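Local coordinates for N-acetylneuraminate lyase (Fusobacterium nucleatum subsp. nucleatum ATCC 25586, PDB 5ZKA), which is a lyase of the dihydrodipicolinate synthetase family, built on a TIM-barrel fold, at residues A24-Y29 against T222-G227; T267-L272 against V277-C282; V76-I81 against G106-K111. All coordinates share one frame; numbering follows the deposited sequence.

Contact 1: residues A24-Y29 against T222-G227; sequences ALMVPY and TYNING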
loop_
_atom_site.group_PDB
_atom_site.type_symbol
_atom_site.label_atom_id
_atom_site.label_comp_id
_atom_site.label_asym_id
_atom_site.label_seq_id
_atom_site.Cartn_x
_atom_site.Cartn_y
_atom_site.Cartn_z
ATOM N N ALA A 24 11.185 14.199 10.654
ATOM C CA ALA A 24 10.356 15.399 10.644
ATOM C C ALA A 24 10.476 15.999 12.028
ATOM O O ALA A 24 9.907 15.488 12.999
ATOM C CB ALA A 24 8.909 15.073 10.285
ATOM N N LEU A 25 11.273 17.057 12.116
ATOM C CA LEU A 25 11.737 17.568 13.392
ATOM C C LEU A 25 10.579 18.055 14.254
ATOM O O LEU A 25 9.788 18.905 13.838
ATOM C CB LEU A 25 12.734 18.696 13.140
ATOM C CG LEU A 25 13.409 19.282 14.375
ATOM C CD1 LEU A 25 14.312 18.225 15.000
ATOM C CD2 LEU A 25 14.203 20.526 13.993
ATOM N N MET A 26 10.486 17.522 15.466
ATOM C CA MET A 26 9.519 18.031 16.425
ATOM C C MET A 26 10.064 19.266 17.126
ATOM O O MET A 26 11.279 19.442 17.274
ATOM C CB MET A 26 9.178 16.966 17.457
ATOM C CG MET A 26 8.662 15.697 16.816
ATOM S SD MET A 26 7.323 14.962 17.749
ATOM C CE MET A 26 6.063 16.228 17.690
ATOM N N VAL A 27 9.151 20.118 17.576
ATOM C CA VAL A 27 9.493 21.406 18.165
ATOM C C VAL A 27 8.890 21.461 19.558
ATOM O O VAL A 27 7.699 21.180 19.717
ATOM C CB VAL A 27 8.994 22.591 17.319
ATOM C CG1 VAL A 27 9.320 23.917 18.030
ATOM C CG2 VAL A 27 9.634 22.541 15.945
ATOM N N PRO A 28 9.672 21.790 20.595
ATOM C CA PRO A 28 9.097 21.921 21.934
ATOM C C PRO A 28 8.590 23.329 22.179
ATOM O O PRO A 28 9.300 24.320 21.950
ATOM C CB PRO A 28 10.270 21.561 22.856
ATOM C CG PRO A 28 11.481 21.979 22.095
ATOM C CD PRO A 28 11.143 21.839 20.614
ATOM N N TYR A 29 7.352 23.421 22.644
ATOM C CA TYR A 29 6.696 24.691 22.903
ATOM C C TYR A 29 6.465 24.846 24.397
ATOM O O TYR A 29 6.273 23.861 25.113
ATOM C CB TYR A 29 5.362 24.788 22.144
ATOM C CG TYR A 29 5.538 24.707 20.647
ATOM C CD1 TYR A 29 5.917 25.831 19.910
ATOM C CD2 TYR A 29 5.351 23.505 19.968
ATOM C CE1 TYR A 29 6.103 25.758 18.526
ATOM C CE2 TYR A 29 5.526 23.420 18.584
ATOM C CZ TYR A 29 5.900 24.549 17.871
ATOM O OH TYR A 29 6.080 24.458 16.510
ATOM N N THR A 222 8.221 9.415 13.460
ATOM C CA THR A 222 8.687 8.454 14.459
ATOM C C THR A 222 10.197 8.309 14.467
ATOM O O THR A 222 10.746 7.749 15.425
ATOM C CB THR A 222 8.045 7.081 14.248
ATOM O OG1 THR A 222 8.528 6.492 13.034
ATOM C CG2 THR A 222 6.526 7.207 14.190
ATOM N N TYR A 223 10.887 8.832 13.457
ATOM C CA TYR A 223 12.332 8.695 13.426
ATOM C C TYR A 223 12.996 9.555 14.493
ATOM O O TYR A 223 14.173 9.331 14.794
ATOM C CB TYR A 223 12.853 9.033 12.021
ATOM C CG TYR A 223 12.139 8.249 10.927
ATOM C CD1 TYR A 223 11.651 6.962 11.164
ATOM C CD2 TYR A 223 11.906 8.807 9.680
ATOM C CE1 TYR A 223 10.970 6.244 10.172
ATOM C CE2 TYR A 223 11.224 8.096 8.683
ATOM C CZ TYR A 223 10.764 6.824 8.932
ATOM O OH TYR A 223 10.094 6.133 7.940
ATOM N N ASN A 224 12.256 10.509 15.082
ATOM C CA ASN A 224 12.767 11.265 16.226
ATOM C C ASN A 224 13.155 10.336 17.376
ATOM O O ASN A 224 14.033 10.674 18.175
ATOM C CB ASN A 224 11.717 12.269 16.722
ATOM C CG ASN A 224 11.572 13.491 15.811
ATOM O OD1 ASN A 224 12.346 14.441 15.902
ATOM N ND2 ASN A 224 10.552 13.475 14.941
ATOM N N ILE A 225 12.496 9.185 17.491
ATOM C CA ILE A 225 12.793 8.239 18.565
ATOM C C ILE A 225 13.105 6.839 18.067
ATOM O O ILE A 225 13.684 6.035 18.830
ATOM C CB ILE A 225 11.622 8.188 19.572
ATOM C CG1 ILE A 225 10.319 7.831 18.842
ATOM C CG2 ILE A 225 11.468 9.522 20.296
ATOM C CD1 ILE A 225 9.184 7.441 19.783
ATOM N N ASN A 226 12.738 6.474 16.836
ATOM C CA ASN A 226 12.936 5.119 16.325
ATOM C C ASN A 226 13.791 5.111 15.056
ATOM O O ASN A 226 13.677 4.204 14.224
ATOM C CB ASN A 226 11.588 4.438 16.079
ATOM C CG ASN A 226 11.726 2.944 15.837
ATOM O OD1 ASN A 226 12.441 2.241 16.565
ATOM N ND2 ASN A 226 11.047 2.448 14.798
ATOM N N GLY A 227 14.668 6.113 14.910
ATOM C CA GLY A 227 15.463 6.240 13.699
ATOM C C GLY A 227 16.474 5.129 13.480
ATOM O O GLY A 227 16.857 4.861 12.336
#

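Contact 2: residues T267-L272 against V277-C282; sequences TIKEIL and VDAGYC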
loop_
_atom_site.group_PDB
_atom_site.type_symbol
_atom_site.label_atom_id
_atom_site.label_comp_id
_atom_site.label_asym_id
_atom_site.label_seq_id
_atom_site.Cartn_x
_atom_site.Cartn_y
_atom_site.Cartn_z
ATOM N N THR A 267 2.999 11.344 22.498
ATOM C CA THR A 267 3.763 10.164 22.909
ATOM C C THR A 267 5.212 10.255 22.452
ATOM O O THR A 267 6.124 9.900 23.207
ATOM C CB THR A 267 3.094 8.896 22.367
ATOM O OG1 THR A 267 1.806 8.767 22.980
ATOM C CG2 THR A 267 3.917 7.638 22.699
ATOM N N ILE A 268 5.449 10.753 21.233
ATOM C CA ILE A 268 6.827 10.978 20.797
ATOM C C ILE A 268 7.521 11.960 21.735
ATOM O O ILE A 268 8.658 11.731 22.177
ATOM C CB ILE A 268 6.866 11.457 19.332
ATOM C CG1 ILE A 268 6.317 10.355 18.406
ATOM C CG2 ILE A 268 8.302 11.867 18.938
ATOM C CD1 ILE A 268 6.120 10.777 16.966
ATOM N N LYS A 269 6.836 13.057 22.082
ATOM C CA LYS A 269 7.440 14.023 22.999
ATOM C C LYS A 269 7.659 13.415 24.379
ATOM O O LYS A 269 8.680 13.691 25.029
ATOM C CB LYS A 269 6.576 15.280 23.088
ATOM C CG LYS A 269 6.610 16.095 21.812
ATOM C CD LYS A 269 6.131 17.516 22.033
ATOM C CE LYS A 269 6.222 18.326 20.742
ATOM N NZ LYS A 269 5.550 19.651 20.852
ATOM N N GLU A 270 6.727 12.572 24.843
ATOM C CA GLU A 270 6.907 11.948 26.152
ATOM C C GLU A 270 8.082 10.974 26.149
ATOM O O GLU A 270 8.841 10.911 27.122
ATOM C CB GLU A 270 5.623 11.239 26.588
ATOM C CG GLU A 270 5.679 10.632 27.998
ATOM C CD GLU A 270 5.790 11.675 29.114
ATOM O OE1 GLU A 270 5.602 12.886 28.854
ATOM O OE2 GLU A 270 6.059 11.270 30.263
ATOM N N ILE A 271 8.249 10.204 25.071
ATOM C CA ILE A 271 9.372 9.274 24.999
ATOM C C ILE A 271 10.693 10.031 24.913
ATOM O O ILE A 271 11.704 9.613 25.490
ATOM C CB ILE A 271 9.178 8.315 23.809
ATOM C CG1 ILE A 271 7.990 7.392 24.093
ATOM C CG2 ILE A 271 10.446 7.494 23.565
ATOM C CD1 ILE A 271 7.647 6.421 22.972
ATOM N N LEU A 272 10.713 11.152 24.183
ATOM C CA LEU A 272 11.912 11.979 24.170
ATOM C C LEU A 272 12.266 12.421 25.581
ATOM O O LEU A 272 13.439 12.406 25.963
ATOM C CB LEU A 272 11.712 13.180 23.242
ATOM C CG LEU A 272 11.865 12.894 21.737
ATOM C CD1 LEU A 272 11.326 14.039 20.867
ATOM C CD2 LEU A 272 13.325 12.618 21.391
ATOM N N VAL A 277 15.519 14.222 26.795
ATOM C CA VAL A 277 15.380 15.372 25.900
ATOM C C VAL A 277 14.178 16.191 26.352
ATOM O O VAL A 277 13.084 15.646 26.534
ATOM C CB VAL A 277 15.202 14.910 24.440
ATOM C CG1 VAL A 277 15.078 16.099 23.500
ATOM C CG2 VAL A 277 16.354 14.011 24.008
ATOM N N ASP A 278 14.366 17.495 26.522
ATOM C CA ASP A 278 13.289 18.379 26.975
ATOM C C ASP A 278 12.396 18.736 25.786
ATOM O O ASP A 278 12.565 19.771 25.125
ATOM C CB ASP A 278 13.869 19.623 27.642
ATOM C CG ASP A 278 12.803 20.640 28.022
ATOM O OD1 ASP A 278 11.630 20.245 28.209
ATOM O OD2 ASP A 278 13.146 21.840 28.134
ATOM N N ALA A 279 11.403 17.889 25.534
ATOM C CA ALA A 279 10.537 18.031 24.367
ATOM C C ALA A 279 9.323 18.930 24.600
ATOM O O ALA A 279 8.501 19.073 23.685
ATOM C CB ALA A 279 10.071 16.657 23.888
ATOM N N GLY A 280 9.180 19.531 25.780
ATOM C CA GLY A 280 8.174 20.581 25.960
ATOM C C GLY A 280 6.736 20.114 25.765
ATOM O O GLY A 280 6.400 18.937 25.940
ATOM N N TYR A 281 5.872 21.061 25.394
ATOM C CA TYR A 281 4.442 20.841 25.213
ATOM C C TYR A 281 4.076 20.931 23.740
ATOM O O TYR A 281 4.873 21.347 22.900
ATOM C CB TYR A 281 3.615 21.867 26.001
ATOM C CG TYR A 281 3.921 21.895 27.483
ATOM C CD1 TYR A 281 3.535 20.846 28.312
ATOM C CD2 TYR A 281 4.602 22.958 28.048
ATOM C CE1 TYR A 281 3.820 20.864 29.668
ATOM C CE2 TYR A 281 4.890 22.982 29.401
ATOM C CZ TYR A 281 4.497 21.932 30.204
ATOM O OH TYR A 281 4.781 21.960 31.549
ATOM N N CYS A 282 2.843 20.525 23.435
ATOM C CA CYS A 282 2.278 20.723 22.111
ATOM C C CYS A 282 1.527 22.047 22.071
ATOM O O CYS A 282 1.133 22.589 23.105
ATOM C CB CYS A 282 1.329 19.583 21.744
ATOM S SG CYS A 282 2.136 17.975 21.546
#

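Contact 3: residues V76-I81 against G106-K111; sequences VFEIAI and GKYVTK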
loop_
_atom_site.group_PDB
_atom_site.type_symbol
_atom_site.label_atom_id
_atom_site.label_comp_id
_atom_site.label_asym_id
_atom_site.label_seq_id
_atom_site.Cartn_x
_atom_site.Cartn_y
_atom_site.Cartn_z
ATOM N N VAL A 76 12.234 28.911 14.321
ATOM C CA VAL A 76 12.549 27.482 14.248
ATOM C C VAL A 76 13.602 27.225 13.177
ATOM O O VAL A 76 14.577 26.498 13.401
ATOM C CB VAL A 76 11.273 26.663 13.985
ATOM C CG1 VAL A 76 11.622 25.221 13.602
ATOM C CG2 VAL A 76 10.366 26.698 15.206
ATOM N N PHE A 77 13.423 27.824 11.995
ATOM C CA PHE A 77 14.389 27.636 10.915
ATOM C C PHE A 77 15.767 28.156 11.304
ATOM O O PHE A 77 16.786 27.547 10.954
ATOM C CB PHE A 77 13.921 28.341 9.640
ATOM C CG PHE A 77 12.767 27.667 8.941
ATOM C CD1 PHE A 77 12.842 26.336 8.544
ATOM C CD2 PHE A 77 11.626 28.384 8.632
ATOM C CE1 PHE A 77 11.778 25.727 7.893
ATOM C CE2 PHE A 77 10.557 27.779 7.960
ATOM C CZ PHE A 77 10.635 26.452 7.594
ATOM N N GLU A 78 15.822 29.301 11.995
ATOM C CA GLU A 78 17.115 29.853 12.423
ATOM C C GLU A 78 17.851 28.900 13.354
ATOM O O GLU A 78 19.050 28.642 13.188
ATOM C CB GLU A 78 16.938 31.184 13.154
ATOM C CG GLU A 78 16.217 32.262 12.443
ATOM C CD GLU A 78 15.994 33.458 13.349
ATOM O OE1 GLU A 78 16.792 33.642 14.300
ATOM O OE2 GLU A 78 15.012 34.201 13.119
ATOM N N ILE A 79 17.164 28.440 14.396
ATOM C CA ILE A 79 17.793 27.571 15.384
ATOM C C ILE A 79 18.239 26.266 14.735
ATOM O O ILE A 79 19.364 25.799 14.949
ATOM C CB ILE A 79 16.829 27.326 16.559
ATOM C CG1 ILE A 79 16.573 28.646 17.295
ATOM C CG2 ILE A 79 17.375 26.259 17.523
ATOM C CD1 ILE A 79 15.284 28.651 18.095
ATOM N N ALA A 80 17.374 25.674 13.904
ATOM C CA ALA A 80 17.674 24.357 13.349
ATOM C C ALA A 80 18.981 24.369 12.562
ATOM O O ALA A 80 19.847 23.510 12.772
ATOM C CB ALA A 80 16.515 23.870 12.474
ATOM N N ILE A 81 19.156 25.344 11.661
ATOM C CA ILE A 81 20.380 25.345 10.863
ATOM C C ILE A 81 21.579 25.817 11.689
ATOM O O ILE A 81 22.722 25.423 11.416
ATOM C CB ILE A 81 20.186 26.175 9.581
ATOM C CG1 ILE A 81 21.323 25.895 8.592
ATOM C CG2 ILE A 81 20.073 27.664 9.885
ATOM C CD1 ILE A 81 21.031 26.374 7.191
ATOM N N GLY A 106 10.371 31.051 2.023
ATOM C CA GLY A 106 11.339 30.412 1.145
ATOM C C GLY A 106 12.565 31.274 0.904
ATOM O O GLY A 106 13.696 30.781 0.905
ATOM N N LYS A 107 12.363 32.577 0.707
ATOM C CA LYS A 107 13.512 33.467 0.575
ATOM C C LYS A 107 14.313 33.520 1.869
ATOM O O LYS A 107 15.553 33.535 1.850
ATOM C CB LYS A 107 13.049 34.871 0.179
ATOM C CG LYS A 107 12.425 34.959 -1.211
ATOM C CD LYS A 107 12.186 36.417 -1.611
ATOM C CE LYS A 107 11.549 36.518 -2.992
ATOM N NZ LYS A 107 10.884 37.840 -3.230
ATOM N N TYR A 108 13.618 33.543 3.007
ATOM C CA TYR A 108 14.296 33.683 4.289
ATOM C C TYR A 108 15.166 32.466 4.594
ATOM O O TYR A 108 16.322 32.610 5.015
ATOM C CB TYR A 108 13.265 33.911 5.390
ATOM C CG TYR A 108 13.863 34.059 6.766
ATOM C CD1 TYR A 108 14.363 35.282 7.194
ATOM C CD2 TYR A 108 13.915 32.981 7.643
ATOM C CE1 TYR A 108 14.905 35.425 8.452
ATOM C CE2 TYR A 108 14.450 33.118 8.900
ATOM C CZ TYR A 108 14.944 34.338 9.297
ATOM O OH TYR A 108 15.480 34.477 10.550
ATOM N N VAL A 109 14.640 31.254 4.382
ATOM C CA VAL A 109 15.455 30.085 4.693
ATOM C C VAL A 109 16.544 29.887 3.648
ATOM O O VAL A 109 17.624 29.368 3.960
ATOM C CB VAL A 109 14.584 28.829 4.857
ATOM C CG1 VAL A 109 13.527 29.081 5.913
ATOM C CG2 VAL A 109 13.936 28.413 3.535
ATOM N N THR A 110 16.302 30.306 2.407
ATOM C CA THR A 110 17.368 30.254 1.413
ATOM C C THR A 110 18.538 31.136 1.833
ATOM O O THR A 110 19.700 30.725 1.732
ATOM C CB THR A 110 16.816 30.652 0.043
ATOM O OG1 THR A 110 15.796 29.718 -0.334
ATOM C CG2 THR A 110 17.903 30.639 -1.007
ATOM N N LYS A 111 18.242 32.331 2.363
ATOM C CA LYS A 111 19.290 33.222 2.854
ATOM C C LYS A 111 20.017 32.625 4.055
ATOM O O LYS A 111 21.223 32.843 4.228
ATOM C CB LYS A 111 18.687 34.588 3.202
ATOM C CG LYS A 111 19.693 35.624 3.711
ATOM C CD LYS A 111 19.016 36.952 4.023
ATOM C CE LYS A 111 20.021 38.015 4.483
ATOM N NZ LYS A 111 20.403 37.865 5.917
#

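Contact 1: residues A24-Y29 against T222-G227
Where the TIM barrel closes, strand 20-24 lies beside strand 217-220, and this contact sits at the C-terminal end of strand 20-24 and just past that of 217-220, joining the end of the first strand and its loop to the start of helix 223-237. Asn224 carries it, meeting Ala24, Leu25 and Met26. Its ND2 donates to Ala24 O at 2.9 Å in a nearly straight bond (169° at the hydrogen). The oxygen lies in the plane of the Asn224 amide, but the donor comes to the carbonyl from above its plane, 44° out, and not along a lone pair. The amide is held on more sides than this: ND2 also donates to Ser221 O, and OD1 accepts from Asn47 ND2 of helix 37-49. Together these fix how the group is turned and satisfy its buried polar atoms. Asn224 CG stands beside its own backbone N (chi1 -75°), which sends the amide across to residues 24-26. Met26 starts toward the asparagine, then bends at chi2 and chi3 so that its end leads off toward Ile268 of helix 264-274. Leu25 turns its side chain away onto helix 37-49, leaving its CA 4.1 Å from Asn224 OD1. Met26 CG packs 3.5 Å from Asn224 ND2.

Contact 2: residues T267-L272 against V277-C282
Lys269 and Leu272 reach from the same flank of helix 264-274 toward the loop that leaves it, and Ala279 fits against both. In this TIM-barrel protein the chain passes the end of the helix and doubles back along it as an irregular loop. Lys269 has CG beside its backbone N (chi1 -70°) and is stretched out from there to the amine, so its aliphatic part runs alongside the returning chain. Its CB lies 3.8 Å from Ala279 CB, and CD is 3.3 Å from Ala279 O, a buried carbonyl with no hydrogen-bond partner in the model. The amine goes on to Tyr281 O, 2.7 Å from NZ, coming in well above the carbonyl plane (50° out of it). NZ also meets Val27 O and forms a salt bridge with Glu64, so one buried charge ties three loops together. One helical turn further on, Leu272 presses its CB against Ala279 CB at 3.9 Å, while Val277, at the start of the loop segment, brings its CB to 4.1 Å from Leu272 CB. Val277 N also donates to Leu272 O at 2.9 Å. Asp278, the centre of an inverse gamma turn, starts away from the helix, and its OD2 is hydrogen-bonded to Asn36 ND2; Ala279 turns back inward. Beyond it, the thiol of Cys282 sits near the lysine's end, with SG 3.9 Å from Lys269 NZ.

Contact 3: residues V76-I81 against G106-K111
Phe77 and Val109 make the apolar half of this contact, and the closest backbone approach is also theirs. A single methyl does the touching: Val109 CG1 sits over one face of the Phe77 ring in a CH-pi contact, 3.6 Å from the ring centroid and 22° off the normal. It is shifted toward the CG-CD2 side, where the gap from CG1 to Phe77 CD2 is 3.4 Å. With CG1 beside the backbone N (chi1 -56°), the methyl is carried across to the ring. Both side chains also touch Ala92 of strand 89-93. The two helices, 70-84 and 99-112, are neighbours in the outer layer of the TIM barrel, joined by that strand in a beta-alpha-beta-alpha succession, so the Phe77-Val109 pair lies between helices and sheet. The polar contact is further out. Tyr108 OH donates to Glu78 OE2 at 2.6 Å, meeting the carboxylate from above its plane, 48° out. Glu78 is extended beyond CG and crosses the tyrosine at about a right angle, its CG lying in the ring plane at the edge, 3.0 Å from Tyr108 OH. The other carboxylate oxygen, OE1, pairs with Arg75 in a salt bridge, while Lys74 makes a cation-pi contact with the Tyr108 ring.

How the contacts relate
Contact 1 is the deepest, about 9 Å from the chain centre to its own centre, against 17 Å for contact 2 and 16 Å for contact 3, both only partly buried. Contacts 1 and 2 adjoin: Tyr29 O lies 2.8 Å from Tyr281 N, a probable hydrogen bond, and Met26 packs on Ile268, so residues 24-29 lie against both helix 223-237 and the elements of contact 2. Their polar bonds end on backbone carbonyls, with a side-chain amide donor in contact 1, a lysine amine and a backbone N-H in contact 2. Contact 3 instead joins two outer-layer helices purely through side chains and does not touch contact 2; it meets contact 1 only where Val76 packs on Val27.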